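Local coordinates for protein esterase (Rhizomucor miehei, PDB 4WY5) that probably hydrolyses carboxylic esters as a carboxylesterase of the alpha/beta hydrolase fold, at residues Y97-P102 and A158-G163; V108-V113 and T310-L315; K270-L275 and V280-V285; G293-P298 and P302-T307. All blocks are in the same frame, centred on the assembly; numbering follows the deposited sequence.

Contact 1 of 4, residues Y97-P102 and A158-G163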
# COMPACT_ATOMS: atom_id res chain seq x y z
N TYR A 97 0.16 12.65 23.86
CA TYR A 97 1.58 12.42 24.07
C TYR A 97 2.01 11.07 23.53
O TYR A 97 3.12 10.96 23.02
CB TYR A 97 1.94 12.51 25.56
CG TYR A 97 1.60 13.85 26.18
CD1 TYR A 97 2.39 14.97 25.92
CD2 TYR A 97 0.48 14.00 26.98
CE1 TYR A 97 2.08 16.21 26.47
CE2 TYR A 97 0.16 15.23 27.53
CZ TYR A 97 0.96 16.33 27.27
OH TYR A 97 0.66 17.56 27.81
N THR A 98 1.14 10.07 23.61
CA THR A 98 1.47 8.73 23.12
C THR A 98 1.50 8.67 21.59
O THR A 98 2.26 7.90 21.01
CB THR A 98 0.49 7.65 23.67
OG1 THR A 98 -0.84 7.93 23.24
CG2 THR A 98 0.51 7.61 25.20
N HIS A 99 0.69 9.50 20.93
CA HIS A 99 0.57 9.44 19.47
C HIS A 99 1.23 10.63 18.76
O HIS A 99 0.90 10.95 17.61
CB HIS A 99 -0.91 9.34 19.07
CG HIS A 99 -1.49 7.97 19.28
ND1 HIS A 99 -1.69 7.43 20.53
CD2 HIS A 99 -1.89 7.03 18.39
CE1 HIS A 99 -2.20 6.22 20.40
NE2 HIS A 99 -2.33 5.95 19.11
N ILE A 100 2.19 11.25 19.43
CA ILE A 100 2.72 12.52 18.97
C ILE A 100 3.48 12.39 17.63
O ILE A 100 3.52 13.34 16.84
CB ILE A 100 3.63 13.17 20.07
CG1 ILE A 100 3.94 14.63 19.70
CG2 ILE A 100 4.92 12.39 20.29
CD1 ILE A 100 4.83 15.35 20.70
N LYS A 101 4.08 11.24 17.37
CA LYS A 101 4.88 11.09 16.14
C LYS A 101 4.01 10.95 14.87
O LYS A 101 4.19 11.73 13.92
CB LYS A 101 5.87 9.91 16.30
CG LYS A 101 6.67 9.56 15.05
CD LYS A 101 7.64 10.67 14.68
CE LYS A 101 8.58 10.26 13.52
NZ LYS A 101 9.38 11.43 13.03
N PRO A 102 3.04 10.00 14.82
CA PRO A 102 2.22 9.98 13.59
C PRO A 102 1.34 11.22 13.37
O PRO A 102 1.12 11.58 12.21
CB PRO A 102 1.33 8.74 13.76
CG PRO A 102 1.32 8.47 15.25
CD PRO A 102 2.69 8.90 15.74
N ALA A 158 -9.53 9.66 10.47
CA ALA A 158 -8.50 8.62 10.46
C ALA A 158 -8.12 8.19 11.88
O ALA A 158 -8.12 9.02 12.80
CB ALA A 158 -7.26 9.13 9.70
N GLY A 159 -7.82 6.90 12.07
CA GLY A 159 -7.38 6.38 13.37
C GLY A 159 -6.70 5.01 13.35
O GLY A 159 -6.82 4.25 12.37
N ASP A 160 -5.98 4.69 14.44
CA ASP A 160 -5.31 3.39 14.62
C ASP A 160 -6.00 2.47 15.66
O ASP A 160 -6.55 2.95 16.66
CB ASP A 160 -3.85 3.60 15.05
CG ASP A 160 -3.71 4.45 16.33
OD1 ASP A 160 -3.16 3.94 17.33
OD2 ASP A 160 -4.19 5.61 16.34
N SER A 161 -6.00 1.16 15.40
CA SER A 161 -6.56 0.17 16.33
C SER A 161 -7.99 0.53 16.75
O SER A 161 -8.90 0.59 15.92
CB SER A 161 -5.66 0.06 17.58
OG SER A 161 -5.71 -1.23 18.19
N ALA A 162 -8.16 0.83 18.03
CA ALA A 162 -9.47 1.26 18.54
C ALA A 162 -9.94 2.57 17.90
O ALA A 162 -11.14 2.81 17.79
CB ALA A 162 -9.43 1.40 20.07
N GLY A 163 -8.99 3.42 17.48
CA GLY A 163 -9.35 4.64 16.77
C GLY A 163 -9.85 4.34 15.37
O GLY A 163 -10.67 5.09 14.81
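His99 and Asp160 meet through a single polar bridge that carries the whole contact between residues 97-102 and 158-163. Their side chains approach from opposite directions, and His99 NE2 donates to Asp160 OD1 at 2.8 Å with an N-H...O angle of 154°. The oxygen lies in the plane of the imidazole, at its edge, whereas the bond reaches the syn side of the carboxylate from slightly out of that group's plane; the two flat groups are turned 47° apart. At the far end of the ring, His99 ND1 stands 2.9 Å from Thr98 OG1 in a second hydrogen bond. With both nitrogens engaged, the imidazole is fixed against rotation. Asp160 CG sits between its own backbone N and carbonyl carbon (chi1 57°), which carries the carboxylate off the strand end toward the histidine. Asp160 OD2 is also weakly bonded to the backbone N of Gly88, while the ring of His87 meets that of His99.

This buried bridge contrasts with the outer side of 97-102, where Tyr97 is exposed and Ile100 and Lys101 are partly so; the bridge spans well-separated backbones, His99 CA and Asp160 CA being 9.7 Å apart. Immediately after Asp160 comes Ser161, whose OG is hydrogen-bonded to His292. Gly159, Ser161 and Gly163, at the sharp turn from strand 155-160 into helix 162-176, fit the GxSxG nucleophile elbow of alpha/beta hydrolases, with Ser161 the probable nucleophile.

Contact 2 of 4, residues V108-V113 and T310-L315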
# COMPACT_ATOMS: atom_id res chain seq x y z
N VAL A 108 2.22 17.93 8.92
CA VAL A 108 3.10 18.73 8.05
C VAL A 108 3.28 18.14 6.63
O VAL A 108 3.43 18.90 5.68
CB VAL A 108 4.50 18.98 8.71
CG1 VAL A 108 4.33 19.25 10.20
CG2 VAL A 108 5.45 17.81 8.50
N LYS A 109 3.26 16.80 6.48
CA LYS A 109 3.44 16.17 5.16
C LYS A 109 2.20 16.32 4.27
O LYS A 109 2.32 16.46 3.06
CB LYS A 109 3.78 14.68 5.28
CG LYS A 109 5.14 14.40 5.88
CD LYS A 109 5.39 12.90 6.09
CE LYS A 109 6.73 12.66 6.79
NZ LYS A 109 7.93 13.09 6.00
N ALA A 110 1.00 16.25 4.86
CA ALA A 110 -0.22 16.44 4.06
C ALA A 110 -0.59 17.93 3.95
O ALA A 110 -1.35 18.32 3.05
CB ALA A 110 -1.38 15.66 4.66
N ASN A 111 -0.02 18.74 4.84
CA ASN A 111 -0.30 20.19 4.93
C ASN A 111 -1.76 20.41 5.31
O ASN A 111 -2.54 20.96 4.52
CB ASN A 111 0.03 20.92 3.61
CG ASN A 111 0.25 22.42 3.80
OD1 ASN A 111 0.80 22.86 4.81
ND2 ASN A 111 -0.16 23.22 2.81
N VAL A 112 -2.15 19.98 6.51
CA VAL A 112 -3.53 20.11 6.96
C VAL A 112 -3.67 20.65 8.39
O VAL A 112 -2.68 20.77 9.10
CB VAL A 112 -4.26 18.77 6.90
CG1 VAL A 112 -4.28 18.22 5.45
CG2 VAL A 112 -3.60 17.77 7.84
N VAL A 113 -4.90 20.93 8.80
CA VAL A 113 -5.21 21.16 10.20
C VAL A 113 -5.76 19.87 10.84
O VAL A 113 -6.82 19.37 10.44
CB VAL A 113 -6.25 22.30 10.38
CG1 VAL A 113 -6.68 22.42 11.83
CG2 VAL A 113 -5.69 23.63 9.87
N THR A 310 1.88 6.75 2.15
CA THR A 310 0.76 6.23 1.37
C THR A 310 -0.58 6.86 1.81
O THR A 310 -1.43 7.18 0.97
CB THR A 310 0.70 4.68 1.49
OG1 THR A 310 1.93 4.12 0.97
CG2 THR A 310 -0.47 4.11 0.71
N ILE A 311 -0.77 7.03 3.12
CA ILE A 311 -1.88 7.80 3.65
C ILE A 311 -1.86 9.25 3.14
O ILE A 311 -2.88 9.78 2.68
CB ILE A 311 -1.88 7.82 5.21
CG1 ILE A 311 -2.13 6.43 5.79
CG2 ILE A 311 -2.94 8.80 5.74
CD1 ILE A 311 -2.04 6.40 7.32
N VAL A 312 -0.69 9.88 3.19
CA VAL A 312 -0.59 11.28 2.76
C VAL A 312 -1.02 11.44 1.30
O VAL A 312 -1.74 12.39 0.97
CB VAL A 312 0.86 11.82 2.96
CG1 VAL A 312 1.09 13.13 2.20
CG2 VAL A 312 1.14 12.02 4.45
N ALA A 313 -0.61 10.51 0.44
CA ALA A 313 -0.96 10.62 -0.98
C ALA A 313 -2.46 10.39 -1.23
O ALA A 313 -3.03 11.00 -2.14
CB ALA A 313 -0.12 9.64 -1.80
N HIS A 314 -3.08 9.53 -0.42
CA HIS A 314 -4.52 9.26 -0.52
C HIS A 314 -5.35 10.46 -0.06
O HIS A 314 -6.36 10.81 -0.68
CB HIS A 314 -4.91 8.03 0.33
CG HIS A 314 -6.38 7.90 0.56
ND1 HIS A 314 -7.24 7.32 -0.35
CD2 HIS A 314 -7.16 8.31 1.60
CE1 HIS A 314 -8.48 7.36 0.12
NE2 HIS A 314 -8.45 7.95 1.30
N LEU A 315 -4.91 11.09 1.03
CA LEU A 315 -5.59 12.28 1.52
C LEU A 315 -5.51 13.43 0.51
O LEU A 315 -6.50 14.11 0.26
CB LEU A 315 -5.00 12.71 2.87
CG LEU A 315 -5.36 11.79 4.06
CD1 LEU A 315 -4.58 12.14 5.31
CD2 LEU A 315 -6.84 11.91 4.34
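Lys109 and Ala110 meet Val312 where the C-terminal end of helix 100-110 meets the flank of helix 302-319, two helices of the alpha/beta hydrolase fold. Lys109 contributes the root of its side chain: its CB lies 3.8 Å from Val312 CG2, while the rest of the chain runs away from the contact and bends at its last torsion, leaving the ammonium end of this exposed residue apart from the apolar junction. The carbonyl of Lys109 takes part as well, its O resting 3.7 Å from Val312 CG1.

Ala110, buried at the end of helix 100-110, allows the backbones to come close, with Ala110 CA and Val312 CA only 5.3 Å apart. Its methyl CB packs loosely on Val312 CG1 at 4.3 Å. The carbonyl O of Ala110 is hydrogen-bonded to Arg316 NH1, which adds a polar link to the same helix. Asn111 then leaves the helix with positive phi, turning the chain through Val112 to Val113, which opens strand 113-117.

On the opposing helix, Ile311, His314 and Leu315 lean on strands 185-189 and 254-259, while Val312 makes the close contacts with helix 100-110. No hydrogen bond joins the two segments. With Val312 CG1 anti to its backbone N (chi1 165°), the two methyls divide the work: CG2 meets Lys109 CB, and CG1 reaches Ala110 CA at 4.0 Å.

Contact 3 of 4, residues K270-L275 and V280-V285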
# COMPACT_ATOMS: atom_id res chain seq x y z
N LYS A 270 -11.97 -8.88 6.20
CA LYS A 270 -13.36 -9.23 5.93
C LYS A 270 -14.22 -7.97 5.85
O LYS A 270 -15.09 -7.88 5.00
CB LYS A 270 -13.91 -10.18 6.99
CG LYS A 270 -15.40 -10.50 6.84
CD LYS A 270 -15.69 -11.44 5.68
CE LYS A 270 -17.20 -11.69 5.55
NZ LYS A 270 -17.50 -12.92 4.76
N TYR A 271 -13.94 -6.98 6.69
CA TYR A 271 -14.71 -5.73 6.63
C TYR A 271 -14.46 -4.98 5.31
O TYR A 271 -15.38 -4.38 4.74
CB TYR A 271 -14.36 -4.82 7.83
CG TYR A 271 -15.29 -3.63 8.02
CD1 TYR A 271 -16.62 -3.80 8.40
CD2 TYR A 271 -14.83 -2.33 7.83
CE1 TYR A 271 -17.47 -2.72 8.58
CE2 TYR A 271 -15.67 -1.23 8.00
CZ TYR A 271 -16.99 -1.43 8.38
OH TYR A 271 -17.84 -0.34 8.55
N ALA A 272 -13.23 -5.04 4.80
CA ALA A 272 -12.93 -4.47 3.48
C ALA A 272 -13.84 -5.08 2.41
O ALA A 272 -14.37 -4.37 1.55
CB ALA A 272 -11.45 -4.68 3.12
N GLN A 273 -14.00 -6.39 2.47
CA GLN A 273 -14.85 -7.13 1.54
C GLN A 273 -16.32 -6.71 1.65
O GLN A 273 -17.02 -6.59 0.64
CB GLN A 273 -14.72 -8.64 1.78
CG GLN A 273 -13.30 -9.21 1.59
CD GLN A 273 -13.22 -10.72 1.87
OE1 GLN A 273 -14.23 -11.40 2.06
NE2 GLN A 273 -12.00 -11.25 1.89
N GLN A 274 -16.78 -6.49 2.89
CA GLN A 274 -18.15 -6.05 3.18
C GLN A 274 -18.44 -4.66 2.58
O GLN A 274 -19.51 -4.42 2.00
CB GLN A 274 -18.39 -5.98 4.70
CG GLN A 274 -18.21 -7.29 5.48
CD GLN A 274 -18.48 -7.13 6.99
OE1 GLN A 274 -17.61 -7.38 7.83
NE2 GLN A 274 -19.70 -6.72 7.33
N LEU A 275 -17.47 -3.76 2.71
CA LEU A 275 -17.64 -2.42 2.16
C LEU A 275 -17.73 -2.49 0.63
O LEU A 275 -18.60 -1.86 0.03
CB LEU A 275 -16.49 -1.51 2.60
CG LEU A 275 -16.42 -1.09 4.07
CD1 LEU A 275 -15.02 -0.64 4.40
CD2 LEU A 275 -17.41 0.04 4.41
N VAL A 280 -19.13 0.51 -1.96
CA VAL A 280 -18.21 1.54 -1.48
C VAL A 280 -16.83 1.40 -2.12
O VAL A 280 -16.31 0.29 -2.28
CB VAL A 280 -18.07 1.49 0.08
CG1 VAL A 280 -17.20 2.64 0.61
CG2 VAL A 280 -19.43 1.47 0.76
N ASP A 281 -16.23 2.53 -2.50
CA ASP A 281 -14.85 2.56 -2.98
C ASP A 281 -13.84 2.18 -1.88
O ASP A 281 -13.69 2.92 -0.91
CB ASP A 281 -14.51 3.95 -3.52
CG ASP A 281 -14.78 4.08 -5.02
OD1 ASP A 281 -15.38 3.16 -5.61
OD2 ASP A 281 -14.38 5.11 -5.60
N VAL A 282 -13.15 1.05 -2.05
CA VAL A 282 -12.21 0.55 -1.03
C VAL A 282 -10.84 0.18 -1.61
O VAL A 282 -10.75 -0.58 -2.58
CB VAL A 282 -12.78 -0.71 -0.32
CG1 VAL A 282 -11.81 -1.22 0.74
CG2 VAL A 282 -14.11 -0.39 0.30
N ALA A 283 -9.78 0.76 -1.05
CA ALA A 283 -8.41 0.32 -1.28
C ALA A 283 -7.90 -0.31 0.01
O ALA A 283 -7.81 0.36 1.03
CB ALA A 283 -7.50 1.49 -1.70
N ALA A 284 -7.56 -1.59 -0.04
CA ALA A 284 -7.17 -2.35 1.15
C ALA A 284 -5.90 -3.13 0.87
O ALA A 284 -5.77 -3.73 -0.21
CB ALA A 284 -8.31 -3.29 1.57
N VAL A 285 -4.95 -3.12 1.81
CA VAL A 285 -3.68 -3.86 1.68
C VAL A 285 -3.30 -4.57 2.99
O VAL A 285 -3.60 -4.07 4.08
CB VAL A 285 -2.48 -2.93 1.29
CG1 VAL A 285 -2.63 -2.41 -0.13
CG2 VAL A 285 -2.32 -1.76 2.27
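Leu275 and Val280 share the one hydrogen bond of this contact, in which Val280 N donates to Leu275 O at 3.1 Å. The bond is moderately bent (151° at the hydrogen), and the donor stands 32° out of the carbonyl plane. It draws together the late part of helix 265-277 and the approach to strand 282-287, and the same carbonyl also lies against the valine side chain, Val280 CB being 3.4 Å from Leu275 O.

The remaining contacts are apolar. Leu275 CB presses on Val282 CG2 at 3.5 Å, the tightest side-chain pair here. Val282 carries CG1 anti to its backbone N (chi1 -179°) and lays both methyls against the helix, CG2 on Leu275 and CG1 by Ala272 CB at 4.2 Å. One helical turn before Leu275, the methyls of Ala272 and Ala284 touch, CB to CB at 3.8 Å; the small residues let helix and strand run close, with the axes of the segments 270-275 and 282-285 8.8 Å apart at closest approach and nearly antiparallel.

Asp281, Ala283 and Val285 belong to other partners: their backbones bond to strand 254-259, and Ala283 and Val285 pack on Phe306 of the second subunit. Val285 also pairs antiparallel with a strand of that subunit, continuing the sheet across the interface. The helix packs on the strand that follows it, as in a beta-alpha-beta crossover, formed here by the parallel strands 254-259 and 282-287 joined through helix 265-277.

Contact 4 of 4, residues G293-P298 and P302-T307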
# COMPACT_ATOMS: atom_id res chain seq x y z
N GLY A 293 -0.31 -2.46 15.95
CA GLY A 293 0.07 -1.21 16.60
C GLY A 293 1.30 -0.48 16.06
O GLY A 293 1.72 0.53 16.66
N PHE A 294 1.82 -0.90 14.90
CA PHE A 294 3.17 -0.46 14.51
C PHE A 294 3.29 1.04 14.22
O PHE A 294 4.38 1.58 14.24
CB PHE A 294 3.68 -1.26 13.29
CG PHE A 294 2.95 -0.98 11.99
CD1 PHE A 294 3.41 -0.01 11.08
CD2 PHE A 294 1.82 -1.74 11.63
CE1 PHE A 294 2.74 0.22 9.85
CE2 PHE A 294 1.14 -1.52 10.42
CZ PHE A 294 1.60 -0.54 9.53
N ILE A 295 2.17 1.72 14.03
CA ILE A 295 2.26 3.13 13.69
C ILE A 295 2.78 3.97 14.86
O ILE A 295 3.32 5.06 14.63
CB ILE A 295 0.87 3.69 13.21
CG1 ILE A 295 1.06 4.82 12.18
CG2 ILE A 295 0.03 4.22 14.35
CD1 ILE A 295 1.64 4.35 10.85
N THR A 296 2.69 3.46 16.09
CA THR A 296 3.21 4.20 17.27
C THR A 296 4.58 3.72 17.78
O THR A 296 5.00 4.11 18.86
CB THR A 296 2.23 4.16 18.48
OG1 THR A 296 1.74 2.82 18.65
CG2 THR A 296 1.05 5.12 18.29
N VAL A 297 5.26 2.88 17.00
CA VAL A 297 6.62 2.42 17.35
C VAL A 297 7.68 3.46 16.93
O VAL A 297 7.80 3.80 15.75
CB VAL A 297 6.93 1.05 16.70
CG1 VAL A 297 8.42 0.70 16.78
CG2 VAL A 297 6.08 -0.03 17.35
N PRO A 298 8.45 3.95 17.92
CA PRO A 298 9.37 5.10 17.79
C PRO A 298 10.50 4.91 16.78
O PRO A 298 10.87 5.86 16.07
CB PRO A 298 9.94 5.25 19.21
CG PRO A 298 8.99 4.48 20.11
CD PRO A 298 8.46 3.37 19.28
N PRO A 302 10.93 0.35 7.44
CA PRO A 302 10.42 0.62 6.08
C PRO A 302 8.89 0.61 5.99
O PRO A 302 8.36 1.34 5.14
CB PRO A 302 11.00 -0.53 5.25
CG PRO A 302 12.24 -0.95 5.99
CD PRO A 302 11.96 -0.72 7.45
N GLN A 303 8.20 -0.15 6.84
CA GLN A 303 6.74 -0.15 6.78
C GLN A 303 6.13 1.06 7.50
O GLN A 303 5.04 1.50 7.13
CB GLN A 303 6.14 -1.48 7.31
CG GLN A 303 6.85 -2.22 8.40
CD GLN A 303 8.03 -3.06 7.92
OE1 GLN A 303 9.17 -2.58 7.92
NE2 GLN A 303 7.77 -4.31 7.54
N TYR A 304 6.81 1.64 8.50
CA TYR A 304 6.30 2.89 9.09
C TYR A 304 6.33 4.00 8.04
O TYR A 304 5.36 4.76 7.89
CB TYR A 304 7.10 3.35 10.33
CG TYR A 304 6.67 4.73 10.81
CD1 TYR A 304 5.62 4.88 11.73
CD2 TYR A 304 7.27 5.90 10.31
CE1 TYR A 304 5.19 6.13 12.15
CE2 TYR A 304 6.85 7.16 10.71
CZ TYR A 304 5.81 7.27 11.63
OH TYR A 304 5.38 8.50 12.05
N ARG A 305 7.45 4.11 7.32
CA ARG A 305 7.61 5.13 6.29
C ARG A 305 6.61 4.95 5.11
O ARG A 305 5.95 5.90 4.69
CB ARG A 305 9.07 5.11 5.79
CG ARG A 305 9.49 6.24 4.86
CD ARG A 305 11.02 6.24 4.58
NE ARG A 305 11.52 4.97 4.04
CZ ARG A 305 12.26 4.08 4.72
NH1 ARG A 305 12.62 4.32 5.98
NH2 ARG A 305 12.66 2.95 4.13
N PHE A 306 6.47 3.73 4.62
CA PHE A 306 5.50 3.42 3.55
C PHE A 306 4.09 3.85 3.97
O PHE A 306 3.38 4.51 3.23
CB PHE A 306 5.53 1.91 3.21
CG PHE A 306 4.35 1.43 2.39
CD1 PHE A 306 4.36 1.50 0.99
CD2 PHE A 306 3.23 0.91 3.02
CE1 PHE A 306 3.26 1.06 0.24
CE2 PHE A 306 2.12 0.47 2.28
CZ PHE A 306 2.14 0.55 0.88
N THR A 307 3.70 3.52 5.20
CA THR A 307 2.32 3.72 5.60
C THR A 307 2.01 5.20 5.75
O THR A 307 0.96 5.67 5.29
CB THR A 307 1.99 2.96 6.90
OG1 THR A 307 2.32 1.57 6.73
CG2 THR A 307 0.52 3.10 7.24
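Phe294 and Thr307 are brought together by their first torsions: Phe294 CG stands between its backbone N and carbonyl carbon (chi1 69°), pointing the ring at the helix, and Thr307 OG1 lies anti to its carbonyl carbon (chi1 -55°), turned to receive it. The hydroxyl meets the ring at its edge and in its plane, with Phe294 CE1 3.4 Å from Thr307 OG1. That hydroxyl is held in turn by its own helix, since Thr307 OG1 donates to Gln303 O at 2.8 Å, and Thr307 N uses the same carbonyl. Gln303 O also lies 3.8 Å from Phe294 CE1, set obliquely to the ring.

The loop 293-298 follows His292, probably the histidine of the catalytic triad in this alpha/beta hydrolase, and leads into the C-terminal helix 302-319. Here it bends back on the start of that helix. Its first carbonyl, Gly293 O, accepts bonds from both Thr296 N and Thr296 OG1, which tightens the turn, and Ile295 N is tied to Tyr190 OH.

Tyr304 fills the other half of the interface. Ile295 O faces the edge of its ring, in plane, 3.3 Å from Tyr304 CE1. The side chains of Ile295 and Tyr304 cross at about a right angle, and Ile295 CD1 fits between the ring and the threonine, 4.1 Å from Tyr304 CD1 and 4.0 Å from Thr307 CG2. At the end of the ring, Tyr304 OH is hydrogen-bonded to Asp105 on helix 100-110.

In the fold
Contact 1 opens first, at 97-102, and closes at 158-163, tying the residue before helix 100-110 to the end of strand 155-160. Contact 2 opens inside that loop, at 108-113, and closes only at 310-315, joining the end of helix 100-110 to the C-terminal helix 302-319, so the two cross while sharing helix 100-110. Contacts 3 and 4 are both nested within the long loop of contact 2 and follow in series: 270-285 is a short closure at strand 282-287, outermost in this chain's sheet, 293-307 one at the start of helix 302-319. Contacts 1 and 4 touch, His99 CD2 lying 3.5 Å from Thr296 CG2, whereas contact 3 stands apart, its centre about 21 Å from each of the others.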